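Enoyl-CoA hydratase carB homologue (PDB 5O34) is a crotonase-fold protein of thienamycin biosynthesis in Streptomyces cattleya, probably acting as a CarB-like lyase of the enoyl-CoA hydratase/isomerase family. Local coordinates at residues 76-81 with 132-137; 90-95 with 235-240; 160-165 with 250-255; 199-204 with 215-220. All blocks are in the same frame, centred on the assembly; numbering follows the deposited sequence.

Contact 1 (76-81 with 132-137); sequences ELTALM and YTTVAA
The methyl groups of Thr-78 and Thr-134 meet where helices 71-86 and 120-137 pack together. The CG2 atoms of the two threonines lie 3.6 Å apart, and the Thr-134 methyl also rests 3.8 Å from Thr-78 CA, so that it sits against the backbone of the facing helix. On Thr-134 the methyl lies between the backbone N and the carbonyl carbon, while OG1 is turned anti to N (chi1 -167°). A second apolar pair joins Met-81, about a turn on from Thr-78, to Val-135, next to Thr-134: Met-81 CG lies 3.8 Å from Val-135 CG2, the valine branch beside its own backbone N. Met-81 thus bridges both partners, its CB approaching Thr-134 CG2 at 4.1 Å and its CG the valine.

The hydroxyl of Thr-78 is satisfied within its own helix: OG1 bonds to the carbonyl O of Met-74, one turn back, which leaves the methyl branch for the interface. All four touching residues are buried, and Leu-131 widens the patch by packing on Thr-78.

With the axes of the two short segments 9.2 Å apart and running nearly in the same direction, at 23°, they form a layer of side-by-side helices over the central sheet, as in the crotonase fold.

Contact 2 (90-95 with 235-240); sequences VRCVVL and ELARTI
Cys-92 presents its sulfur to Ile-240, and Val-94 its CG2 branch to Ala-237, where strand 92-96 of the crotonase-type central sheet is covered by helix 229-242. The axes of the two short segments run nearly antiparallel, at 161°, and pass within 8.3 Å, close enough for small side chains to fill the gap. Cys-92 and Val-94, two positions apart on the strand, both direct their CB atoms at the helix; Ala-237 and Ile-240, three apart, answer from one helical face.

The cysteine sulfur stands anti to the backbone N (chi1 -160°), which carries it out to the isoleucine. There it is met by several carbons at once: Ile-240 CD1 lies 3.9 Å from Cys-92 SG, with CB and CG2 of the same residue at similar range. The Ala-237 methyl touches Val-94 CG2 and, more loosely, Cys-92 SG. Ile-143 of strand 142-146 touches Cys-92, Ala-237 and Ile-240, extending the patch across the sheet, while Leu-204 of the second subunit packs on Ile-240, so the helix is also part of the assembly interface. The shortest approach across the pair is that of Val-94 CG2 to Ala-237 CB, 3.7 Å.

Contact 3 (160-165 with 250-255); sequences CCDYRL and STRPRV
Asp-162 OD2 is gripped by two nitrogens of Arg-252 and by the backbone N-H of Val-142, three donors on one buried oxygen. From the arginine, NE and NH2 each come within 2.8 Å of Asp-162 OD2, a side-on salt bridge in which both donors converge on a single atom instead of sharing the carboxylate. Such convergence bends both bonds: the N-H...O angles are 144° for NE and 139° for NH2. The oxygen lies close to the guanidinium plane, at its edge, but the carboxylate is turned well away from that plane, by 61°. NE meets the syn lone pair of OD2, whereas NH2 approaches on the syn side from outside the carboxylate plane.

This pair joins the entrance of strand 163-167 in the crotonase-like central sheet to the first turn of the long helix 252-273. A bend at chi2 steers the arginine chain toward the aspartate, and Arg-252 CG passes 3.5 Å from Asp-162 OD1. Further bonds fix the rotation of the guanidinium: NH1 donates to the carbonyl O of Ile-138, and NH2 has Val-135 O as another acceptor, so that the end of helix 120-137 is tied into the same network. Opposite charges in this buried setting would be expected to favour an ionised aspartate and a charged arginine. Beyond the salt bridge, Cys-160 O lies obliquely to the guanidinium, 3.6 Å from Arg-252 NH2. The neighbouring Thr-251 turns to the second subunit, where its OG1 is hydrogen-bonded to the backbone N of Cys-183.

Contact 4 (199-204 with 215-220); sequences MQRMLL and LADGLL
Asp-217, in the last turn of helix 211-217, faces Arg-201 of helix 196-205 across a long salt bridge, with Asp-217 OD2 at 3.6 Å from Arg-201 NH1. The guanidinium and carboxylate planes stand almost perpendicular, 89° apart, and the two side chains cross at about a right angle, the arginine bent at chi3. The same OD2 accepts a hydrogen bond from Trp-209 NE1, its stronger partner, so the arginine adds a weak, long ionic contact to a carboxylate already held by the indole N-H.

Gly-218 follows with positive phi (93°). It is the first residue to leave the helix, and at these backbone angles a CB would press on the carbonyl O before it. Its own carbonyl O accepts from Thr-197 OG1 of the second subunit.

Leu-219 then turns back toward helix 196-205. Its CD1 meets Met-202 SD tip to tip at 3.6 Å, the methionine chain being extended through chi2 (-168°) so that the sulfur reaches over. Trp-209 packs against both of these residues, and Leu-190 and Ala-194 of helix 184-194 cover Leu-219 as well.

What results is a Schellman motif at the C-terminal end of helix 211-217, its glycine placed between an ionic and an apolar contact to the preceding helix.

Overall arrangement
From the N terminus, the chain passes through helix 71-86 and strand 92-96 before helix 120-137 closes contact 1, joining the two helices. Contact 2 opens between those helices and closes only at helix 229-242, which it ties to the central sheet, so contacts 1 and 2 cross; Leu-77 also packs on Leu-95. Contact 3 opens after contact 1 is complete and closes beyond contact 2, which it crosses too, tying the start of strand 163-167 to helix 252-273. Contact 4 is local, its loop falling wholly within the spans of contacts 2 and 3, and ties helix 196-205 to the end of helix 211-217. Contacts 1 and 3 share the end of helix 120-137; Arg-164 NE links contact 3 to contact 4 through Leu-219 O.

Contact 1 (76-81 with 132-137)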
loop_
_atom_site.group_PDB
_atom_site.type_symbol
_atom_site.label_atom_id
_atom_site.label_comp_id
_atom_site.label_asym_id
_atom_site.label_seq_id
_atom_site.Cartn_x
_atom_site.Cartn_y
_atom_site.Cartn_z
ATOM N N GLU A 76 24.743 3.871 -18.866
ATOM C CA GLU A 76 24.331 4.694 -20.006
ATOM C C GLU A 76 22.907 5.216 -19.796
ATOM O O GLU A 76 22.663 6.409 -20.000
ATOM C CB GLU A 76 24.446 3.923 -21.328
ATOM C CG GLU A 76 24.802 4.824 -22.500
ATOM C CD GLU A 76 24.197 4.457 -23.844
ATOM O OE1 GLU A 76 24.322 3.280 -24.256
ATOM O OE2 GLU A 76 23.643 5.362 -24.510
ATOM N N LEU A 77 21.993 4.334 -19.324
ATOM C CA LEU A 77 20.603 4.680 -19.015
ATOM C C LEU A 77 20.540 5.710 -17.892
ATOM O O LEU A 77 19.793 6.683 -18.006
ATOM C CB LEU A 77 19.760 3.422 -18.698
ATOM C CG LEU A 77 18.231 3.613 -18.550
ATOM C CD1 LEU A 77 17.618 4.357 -19.738
ATOM C CD2 LEU A 77 17.532 2.285 -18.352
ATOM N N THR A 78 21.376 5.526 -16.846
ATOM C CA THR A 78 21.534 6.431 -15.695
ATOM C C THR A 78 21.993 7.823 -16.174
ATOM O O THR A 78 21.392 8.835 -15.786
ATOM C CB THR A 78 22.520 5.810 -14.685
ATOM O OG1 THR A 78 22.028 4.540 -14.273
ATOM C CG2 THR A 78 22.762 6.686 -13.470
ATOM N N ALA A 79 23.048 7.861 -17.026
ATOM C CA ALA A 79 23.584 9.104 -17.596
ATOM C C ALA A 79 22.532 9.789 -18.464
ATOM O O ALA A 79 22.353 11.004 -18.339
ATOM C CB ALA A 79 24.842 8.824 -18.398
ATOM N N LEU A 80 21.783 9.009 -19.288
ATOM C CA LEU A 80 20.702 9.545 -20.129
ATOM C C LEU A 80 19.618 10.200 -19.282
ATOM O O LEU A 80 19.254 11.349 -19.545
ATOM C CB LEU A 80 20.105 8.475 -21.053
ATOM C CG LEU A 80 18.864 8.898 -21.870
ATOM C CD1 LEU A 80 19.199 10.019 -22.874
ATOM C CD2 LEU A 80 18.224 7.695 -22.555
ATOM N N MET A 81 19.157 9.498 -18.224
ATOM C CA MET A 81 18.153 10.019 -17.293
ATOM C C MET A 81 18.594 11.350 -16.705
ATOM O O MET A 81 17.776 12.268 -16.604
ATOM C CB MET A 81 17.821 9.007 -16.179
ATOM C CG MET A 81 17.057 7.770 -16.656
ATOM S SD MET A 81 15.699 8.036 -17.838
ATOM C CE MET A 81 14.560 8.818 -16.845
ATOM N N TYR A 132 18.081 2.752 -10.428
ATOM C CA TYR A 132 16.754 2.843 -9.801
ATOM C C TYR A 132 16.540 4.177 -9.089
ATOM O O TYR A 132 15.460 4.762 -9.214
ATOM C CB TYR A 132 16.474 1.666 -8.853
ATOM C CG TYR A 132 16.566 0.287 -9.474
ATOM C CD1 TYR A 132 16.354 0.093 -10.842
ATOM C CD2 TYR A 132 16.783 -0.835 -8.685
ATOM C CE1 TYR A 132 16.412 -1.180 -11.412
ATOM C CE2 TYR A 132 16.810 -2.114 -9.240
ATOM C CZ TYR A 132 16.646 -2.277 -10.606
ATOM O OH TYR A 132 16.742 -3.524 -11.163
ATOM N N THR A 133 17.579 4.682 -8.383
ATOM C CA THR A 133 17.485 5.960 -7.672
ATOM C C THR A 133 17.361 7.142 -8.618
ATOM O O THR A 133 16.577 8.041 -8.310
ATOM C CB THR A 133 18.609 6.171 -6.634
ATOM O OG1 THR A 133 19.893 5.977 -7.233
ATOM C CG2 THR A 133 18.448 5.278 -5.400
ATOM N N THR A 134 18.079 7.145 -9.772
ATOM C CA THR A 134 18.018 8.277 -10.715
ATOM C C THR A 134 16.642 8.313 -11.433
ATOM O O THR A 134 15.988 9.358 -11.404
ATOM C CB THR A 134 19.255 8.344 -11.657
ATOM O OG1 THR A 134 19.275 9.605 -12.324
ATOM C CG2 THR A 134 19.271 7.257 -12.711
ATOM N N VAL A 135 16.177 7.172 -11.995
ATOM C CA VAL A 135 14.876 7.067 -12.679
ATOM C C VAL A 135 13.743 7.610 -11.778
ATOM O O VAL A 135 12.873 8.333 -12.263
ATOM C CB VAL A 135 14.591 5.621 -13.182
ATOM C CG1 VAL A 135 13.176 5.486 -13.754
ATOM C CG2 VAL A 135 15.621 5.193 -14.223
ATOM N N ALA A 136 13.797 7.301 -10.467
ATOM C CA ALA A 136 12.824 7.734 -9.463
ATOM C C ALA A 136 13.089 9.139 -8.893
ATOM O O ALA A 136 12.140 9.789 -8.443
ATOM C CB ALA A 136 12.765 6.717 -8.333
ATOM N N ALA A 137 14.357 9.616 -8.909
ATOM C CA ALA A 137 14.680 10.939 -8.339
ATOM C C ALA A 137 14.662 12.124 -9.329
ATOM O O ALA A 137 14.602 13.261 -8.862
ATOM C CB ALA A 137 16.006 10.906 -7.594
#

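Contact 2 (90-95 with 235-240)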
loop_
_atom_site.group_PDB
_atom_site.type_symbol
_atom_site.label_atom_id
_atom_site.label_comp_id
_atom_site.label_asym_id
_atom_site.label_seq_id
_atom_site.Cartn_x
_atom_site.Cartn_y
_atom_site.Cartn_z
ATOM N N VAL A 90 12.826 19.238 -22.562
ATOM C CA VAL A 90 12.193 17.954 -22.240
ATOM C C VAL A 90 11.229 18.137 -21.052
ATOM O O VAL A 90 11.620 18.687 -20.016
ATOM C CB VAL A 90 13.260 16.852 -21.955
ATOM C CG1 VAL A 90 12.619 15.538 -21.507
ATOM C CG2 VAL A 90 14.155 16.623 -23.169
ATOM N N ARG A 91 9.975 17.688 -21.213
ATOM C CA ARG A 91 8.955 17.765 -20.164
ATOM C C ARG A 91 8.419 16.386 -19.762
ATOM O O ARG A 91 7.930 16.229 -18.642
ATOM C CB ARG A 91 7.835 18.744 -20.527
ATOM C CG ARG A 91 8.222 20.189 -20.200
ATOM C CD ARG A 91 7.174 21.235 -20.581
ATOM N NE ARG A 91 6.737 21.139 -21.975
ATOM C CZ ARG A 91 7.448 21.525 -23.031
ATOM N NH1 ARG A 91 8.671 22.023 -22.874
ATOM N NH2 ARG A 91 6.953 21.399 -24.253
ATOM N N CYS A 92 8.567 15.381 -20.649
ATOM C CA CYS A 92 8.167 13.998 -20.394
ATOM C C CYS A 92 9.097 13.020 -21.094
ATOM O O CYS A 92 9.569 13.300 -22.194
ATOM C CB CYS A 92 6.709 13.752 -20.774
ATOM S SG CYS A 92 5.976 12.282 -19.991
ATOM N N VAL A 93 9.344 11.863 -20.451
ATOM C CA VAL A 93 10.204 10.778 -20.949
ATOM C C VAL A 93 9.360 9.512 -21.169
ATOM O O VAL A 93 8.526 9.182 -20.326
ATOM C CB VAL A 93 11.369 10.481 -19.965
ATOM C CG1 VAL A 93 12.318 9.429 -20.516
ATOM C CG2 VAL A 93 12.124 11.752 -19.578
ATOM N N VAL A 94 9.588 8.802 -22.294
ATOM C CA VAL A 94 8.922 7.546 -22.612
ATOM C C VAL A 94 9.997 6.476 -22.801
ATOM O O VAL A 94 10.800 6.571 -23.729
ATOM C CB VAL A 94 7.959 7.637 -23.840
ATOM C CG1 VAL A 94 7.316 6.282 -24.157
ATOM C CG2 VAL A 94 6.885 8.695 -23.625
ATOM N N LEU A 95 10.024 5.482 -21.901
ATOM C CA LEU A 95 10.904 4.320 -21.955
ATOM C C LEU A 95 10.133 3.246 -22.700
ATOM O O LEU A 95 9.007 2.913 -22.319
ATOM C CB LEU A 95 11.267 3.829 -20.551
ATOM C CG LEU A 95 12.665 4.146 -20.045
ATOM C CD1 LEU A 95 12.843 3.623 -18.631
ATOM C CD2 LEU A 95 13.744 3.562 -20.968
ATOM N N GLU A 235 0.482 9.919 -26.762
ATOM C CA GLU A 235 -0.695 10.757 -26.484
ATOM C C GLU A 235 -0.650 11.185 -25.011
ATOM O O GLU A 235 -0.831 12.367 -24.717
ATOM C CB GLU A 235 -2.011 10.016 -26.796
ATOM C CG GLU A 235 -3.256 10.840 -26.504
ATOM C CD GLU A 235 -4.607 10.198 -26.761
ATOM O OE1 GLU A 235 -4.657 9.023 -27.198
ATOM O OE2 GLU A 235 -5.627 10.888 -26.525
ATOM N N LEU A 236 -0.363 10.231 -24.100
ATOM C CA LEU A 236 -0.242 10.526 -22.672
ATOM C C LEU A 236 0.970 11.424 -22.397
ATOM O O LEU A 236 0.852 12.371 -21.613
ATOM C CB LEU A 236 -0.217 9.245 -21.810
ATOM C CG LEU A 236 0.001 9.426 -20.291
ATOM C CD1 LEU A 236 -1.122 10.235 -19.636
ATOM C CD2 LEU A 236 0.154 8.098 -19.623
ATOM N N ALA A 237 2.109 11.157 -23.071
ATOM C CA ALA A 237 3.326 11.980 -22.952
ATOM C C ALA A 237 3.040 13.431 -23.356
ATOM O O ALA A 237 3.496 14.353 -22.681
ATOM C CB ALA A 237 4.434 11.402 -23.807
ATOM N N ARG A 238 2.221 13.617 -24.414
ATOM C CA ARG A 238 1.771 14.910 -24.932
ATOM C C ARG A 238 0.925 15.648 -23.883
ATOM O O ARG A 238 1.148 16.841 -23.662
ATOM C CB ARG A 238 0.979 14.709 -26.237
ATOM C CG ARG A 238 1.369 15.670 -27.349
ATOM C CD ARG A 238 0.942 15.165 -28.715
ATOM N NE ARG A 238 1.861 14.160 -29.258
ATOM C CZ ARG A 238 1.487 12.970 -29.724
ATOM N NH1 ARG A 238 0.206 12.613 -29.706
ATOM N NH2 ARG A 238 2.388 12.130 -30.209
ATOM N N THR A 239 -0.014 14.934 -23.211
ATOM C CA THR A 239 -0.856 15.498 -22.140
ATOM C C THR A 239 0.023 15.988 -20.962
ATOM O O THR A 239 -0.131 17.132 -20.518
ATOM C CB THR A 239 -1.927 14.478 -21.702
ATOM O OG1 THR A 239 -2.750 14.134 -22.823
ATOM C CG2 THR A 239 -2.802 14.996 -20.553
ATOM N N ILE A 240 0.960 15.125 -20.489
ATOM C CA ILE A 240 1.886 15.452 -19.393
ATOM C C ILE A 240 2.743 16.653 -19.784
ATOM O O ILE A 240 2.846 17.603 -19.006
ATOM C CB ILE A 240 2.736 14.240 -18.904
ATOM C CG1 ILE A 240 1.834 13.046 -18.483
ATOM C CG2 ILE A 240 3.647 14.673 -17.751
ATOM C CD1 ILE A 240 2.547 11.700 -18.263
#

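Contact 3 (160-165 with 250-255)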
loop_
_atom_site.group_PDB
_atom_site.type_symbol
_atom_site.label_atom_id
_atom_site.label_comp_id
_atom_site.label_asym_id
_atom_site.label_seq_id
_atom_site.Cartn_x
_atom_site.Cartn_y
_atom_site.Cartn_z
ATOM N N CYS A 160 10.062 1.942 -11.346
ATOM C CA CYS A 160 10.645 3.229 -10.941
ATOM C C CYS A 160 9.967 4.388 -11.685
ATOM O O CYS A 160 10.089 5.553 -11.269
ATOM C CB CYS A 160 12.153 3.244 -11.168
ATOM S SG CYS A 160 13.065 2.010 -10.222
ATOM N N CYS A 161 9.252 4.053 -12.788
ATOM C CA CYS A 161 8.519 4.993 -13.647
ATOM C C CYS A 161 7.158 5.364 -13.043
ATOM O O CYS A 161 6.573 4.579 -12.294
ATOM C CB CYS A 161 8.372 4.439 -15.066
ATOM S SG CYS A 161 9.937 3.939 -15.836
ATOM N N ASP A 162 6.654 6.558 -13.384
ATOM C CA ASP A 162 5.386 7.100 -12.894
ATOM C C ASP A 162 4.143 6.511 -13.545
ATOM O O ASP A 162 3.054 6.706 -13.011
ATOM C CB ASP A 162 5.358 8.620 -13.074
ATOM C CG ASP A 162 6.596 9.290 -12.545
ATOM O OD1 ASP A 162 6.621 9.615 -11.336
ATOM O OD2 ASP A 162 7.576 9.401 -13.310
ATOM N N TYR A 163 4.276 5.853 -14.714
ATOM C CA TYR A 163 3.133 5.302 -15.440
ATOM C C TYR A 163 3.585 4.143 -16.297
ATOM O O TYR A 163 4.443 4.303 -17.158
ATOM C CB TYR A 163 2.460 6.392 -16.304
ATOM C CG TYR A 163 0.982 6.191 -16.589
ATOM C CD1 TYR A 163 0.012 6.940 -15.923
ATOM C CD2 TYR A 163 0.555 5.319 -17.591
ATOM C CE1 TYR A 163 -1.347 6.800 -16.222
ATOM C CE2 TYR A 163 -0.799 5.166 -17.891
ATOM C CZ TYR A 163 -1.746 5.912 -17.209
ATOM O OH TYR A 163 -3.077 5.762 -17.518
ATOM N N ARG A 164 3.028 2.963 -16.036
ATOM C CA ARG A 164 3.339 1.768 -16.802
ATOM C C ARG A 164 2.155 1.438 -17.698
ATOM O O ARG A 164 1.046 1.184 -17.222
ATOM C CB ARG A 164 3.717 0.601 -15.882
ATOM C CG ARG A 164 5.001 0.865 -15.101
ATOM C CD ARG A 164 5.270 -0.184 -14.040
ATOM N NE ARG A 164 4.311 -0.141 -12.935
ATOM C CZ ARG A 164 4.379 0.685 -11.897
ATOM N NH1 ARG A 164 5.355 1.583 -11.817
ATOM N NH2 ARG A 164 3.469 0.627 -10.936
ATOM N N LEU A 165 2.386 1.523 -19.001
ATOM C CA LEU A 165 1.396 1.239 -20.023
ATOM C C LEU A 165 1.735 -0.102 -20.642
ATOM O O LEU A 165 2.841 -0.297 -21.158
ATOM C CB LEU A 165 1.397 2.359 -21.058
ATOM C CG LEU A 165 0.368 2.294 -22.180
ATOM C CD1 LEU A 165 -1.056 2.456 -21.657
ATOM C CD2 LEU A 165 0.650 3.356 -23.194
ATOM N N SER A 250 7.973 20.210 -9.633
ATOM C CA SER A 250 8.103 20.538 -8.207
ATOM C C SER A 250 7.370 19.468 -7.370
ATOM O O SER A 250 7.430 19.514 -6.140
ATOM C CB SER A 250 7.505 21.909 -7.899
ATOM O OG SER A 250 8.145 22.954 -8.611
ATOM N N THR A 251 6.662 18.529 -8.037
ATOM C CA THR A 251 5.868 17.466 -7.406
ATOM C C THR A 251 6.547 16.093 -7.504
ATOM O O THR A 251 6.757 15.449 -6.479
ATOM C CB THR A 251 4.422 17.463 -7.970
ATOM O OG1 THR A 251 3.822 18.743 -7.758
ATOM C CG2 THR A 251 3.545 16.398 -7.330
ATOM N N ARG A 252 6.866 15.652 -8.739
ATOM C CA ARG A 252 7.476 14.360 -9.065
ATOM C C ARG A 252 8.653 13.970 -8.133
ATOM O O ARG A 252 8.602 12.873 -7.562
ATOM C CB ARG A 252 7.885 14.318 -10.552
ATOM C CG ARG A 252 7.875 12.927 -11.178
ATOM C CD ARG A 252 9.260 12.336 -11.242
ATOM N NE ARG A 252 9.239 10.981 -11.782
ATOM C CZ ARG A 252 10.290 10.172 -11.834
ATOM N NH1 ARG A 252 11.473 10.576 -11.386
ATOM N NH2 ARG A 252 10.169 8.953 -12.337
ATOM N N PRO A 253 9.682 14.835 -7.904
ATOM C CA PRO A 253 10.786 14.420 -7.017
ATOM C C PRO A 253 10.467 14.417 -5.518
ATOM O O PRO A 253 11.075 13.632 -4.791
ATOM C CB PRO A 253 11.910 15.397 -7.367
ATOM C CG PRO A 253 11.213 16.614 -7.809
ATOM C CD PRO A 253 9.945 16.173 -8.480
ATOM N N ARG A 254 9.521 15.259 -5.054
ATOM C CA ARG A 254 9.145 15.313 -3.630
ATOM C C ARG A 254 8.269 14.109 -3.238
ATOM O O ARG A 254 8.528 13.452 -2.225
ATOM C CB ARG A 254 8.473 16.650 -3.267
ATOM C CG ARG A 254 9.149 17.845 -3.923
ATOM C CD ARG A 254 9.193 19.096 -3.063
ATOM N NE ARG A 254 9.219 20.311 -3.887
ATOM C CZ ARG A 254 10.287 20.772 -4.537
ATOM N NH1 ARG A 254 11.446 20.124 -4.467
ATOM N NH2 ARG A 254 10.203 21.874 -5.267
ATOM N N VAL A 255 7.269 13.800 -4.075
ATOM C CA VAL A 255 6.348 12.674 -3.923
ATOM C C VAL A 255 7.108 11.308 -3.963
ATOM O O VAL A 255 6.729 10.368 -3.261
ATOM C CB VAL A 255 5.225 12.807 -4.993
ATOM C CG1 VAL A 255 4.594 11.473 -5.346
ATOM C CG2 VAL A 255 4.157 13.812 -4.556
#

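Contact 4 (199-204 with 215-220)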
loop_
_atom_site.group_PDB
_atom_site.type_symbol
_atom_site.label_atom_id
_atom_site.label_comp_id
_atom_site.label_asym_id
_atom_site.label_seq_id
_atom_site.Cartn_x
_atom_site.Cartn_y
_atom_site.Cartn_z
ATOM N N MET A 199 3.012 -8.495 -3.969
ATOM C CA MET A 199 4.454 -8.707 -3.912
ATOM C C MET A 199 4.761 -10.162 -3.494
ATOM O O MET A 199 5.497 -10.870 -4.194
ATOM C CB MET A 199 5.085 -7.714 -2.925
ATOM C CG MET A 199 6.599 -7.872 -2.762
ATOM S SD MET A 199 7.119 -8.993 -1.434
ATOM C CE MET A 199 6.537 -8.082 0.052
ATOM N N GLN A 200 4.169 -10.597 -2.363
ATOM C CA GLN A 200 4.354 -11.924 -1.765
ATOM C C GLN A 200 3.884 -13.035 -2.670
ATOM O O GLN A 200 4.567 -14.050 -2.785
ATOM C CB GLN A 200 3.666 -11.999 -0.412
ATOM C CG GLN A 200 4.439 -11.267 0.681
ATOM C CD GLN A 200 3.611 -10.945 1.907
ATOM O OE1 GLN A 200 2.374 -10.849 1.881
ATOM N NE2 GLN A 200 4.282 -10.704 3.005
ATOM N N ARG A 201 2.751 -12.827 -3.353
ATOM C CA ARG A 201 2.211 -13.794 -4.303
ATOM C C ARG A 201 3.204 -13.956 -5.475
ATOM O O ARG A 201 3.526 -15.082 -5.846
ATOM C CB ARG A 201 0.843 -13.334 -4.826
ATOM C CG ARG A 201 -0.314 -13.466 -3.847
ATOM C CD ARG A 201 -1.597 -12.877 -4.421
ATOM N NE ARG A 201 -1.996 -13.541 -5.671
ATOM C CZ ARG A 201 -2.675 -12.957 -6.660
ATOM N NH1 ARG A 201 -3.050 -11.686 -6.560
ATOM N NH2 ARG A 201 -2.978 -13.639 -7.758
ATOM N N MET A 202 3.742 -12.836 -5.994
ATOM C CA MET A 202 4.695 -12.831 -7.105
ATOM C C MET A 202 6.030 -13.490 -6.788
ATOM O O MET A 202 6.476 -14.328 -7.568
ATOM C CB MET A 202 4.909 -11.418 -7.646
ATOM C CG MET A 202 3.774 -10.933 -8.481
ATOM S SD MET A 202 4.207 -9.444 -9.380
ATOM C CE MET A 202 4.896 -10.165 -10.912
ATOM N N LEU A 203 6.664 -13.124 -5.658
ATOM C CA LEU A 203 7.964 -13.681 -5.252
ATOM C C LEU A 203 7.913 -15.164 -4.947
ATOM O O LEU A 203 8.821 -15.894 -5.345
ATOM C CB LEU A 203 8.572 -12.950 -4.022
ATOM C CG LEU A 203 9.026 -11.468 -4.101
ATOM C CD1 LEU A 203 10.244 -11.234 -3.221
ATOM C CD2 LEU A 203 9.324 -11.006 -5.520
ATOM N N LEU A 204 6.861 -15.613 -4.241
ATOM C CA LEU A 204 6.738 -16.996 -3.779
ATOM C C LEU A 204 6.196 -17.988 -4.798
ATOM O O LEU A 204 6.536 -19.170 -4.697
ATOM C CB LEU A 204 5.921 -17.072 -2.479
ATOM C CG LEU A 204 6.466 -16.288 -1.279
ATOM C CD1 LEU A 204 5.495 -16.352 -0.119
ATOM C CD2 LEU A 204 7.873 -16.737 -0.873
ATOM N N LEU A 215 -3.031 -5.047 -14.250
ATOM C CA LEU A 215 -3.783 -3.802 -14.163
ATOM C C LEU A 215 -4.627 -3.737 -12.885
ATOM O O LEU A 215 -4.618 -2.702 -12.201
ATOM C CB LEU A 215 -4.658 -3.602 -15.419
ATOM C CG LEU A 215 -5.633 -2.408 -15.421
ATOM C CD1 LEU A 215 -4.899 -1.062 -15.417
ATOM C CD2 LEU A 215 -6.586 -2.505 -16.580
ATOM N N ALA A 216 -5.342 -4.834 -12.569
ATOM C CA ALA A 216 -6.196 -4.945 -11.380
ATOM C C ALA A 216 -5.375 -4.767 -10.090
ATOM O O ALA A 216 -5.777 -4.008 -9.201
ATOM C CB ALA A 216 -6.908 -6.294 -11.374
ATOM N N ASP A 217 -4.181 -5.397 -10.046
ATOM C CA ASP A 217 -3.264 -5.400 -8.908
ATOM C C ASP A 217 -2.389 -4.139 -8.753
ATOM O O ASP A 217 -1.800 -3.960 -7.687
ATOM C CB ASP A 217 -2.408 -6.675 -8.936
ATOM C CG ASP A 217 -3.226 -7.949 -8.692
ATOM O OD1 ASP A 217 -4.325 -7.850 -8.103
ATOM O OD2 ASP A 217 -2.751 -9.047 -9.058
ATOM N N GLY A 218 -2.369 -3.252 -9.746
ATOM C CA GLY A 218 -1.589 -2.011 -9.688
ATOM C C GLY A 218 -0.190 -2.085 -10.277
ATOM O O GLY A 218 0.606 -1.169 -10.097
ATOM N N LEU A 219 0.129 -3.158 -10.990
ATOM C CA LEU A 219 1.424 -3.319 -11.644
ATOM C C LEU A 219 1.484 -2.570 -12.977
ATOM O O LEU A 219 2.567 -2.208 -13.438
ATOM C CB LEU A 219 1.751 -4.794 -11.806
ATOM C CG LEU A 219 1.935 -5.568 -10.503
ATOM C CD1 LEU A 219 1.920 -7.045 -10.761
ATOM C CD2 LEU A 219 3.205 -5.158 -9.801
ATOM N N LEU A 220 0.307 -2.336 -13.588
ATOM C CA LEU A 220 0.118 -1.519 -14.791
ATOM C C LEU A 220 -0.869 -0.428 -14.429
ATOM O O LEU A 220 -1.803 -0.673 -13.667
ATOM C CB LEU A 220 -0.422 -2.325 -15.986
ATOM C CG LEU A 220 0.489 -3.397 -16.599
ATOM C CD1 LEU A 220 -0.215 -4.098 -17.732
ATOM C CD2 LEU A 220 1.829 -2.830 -17.071
#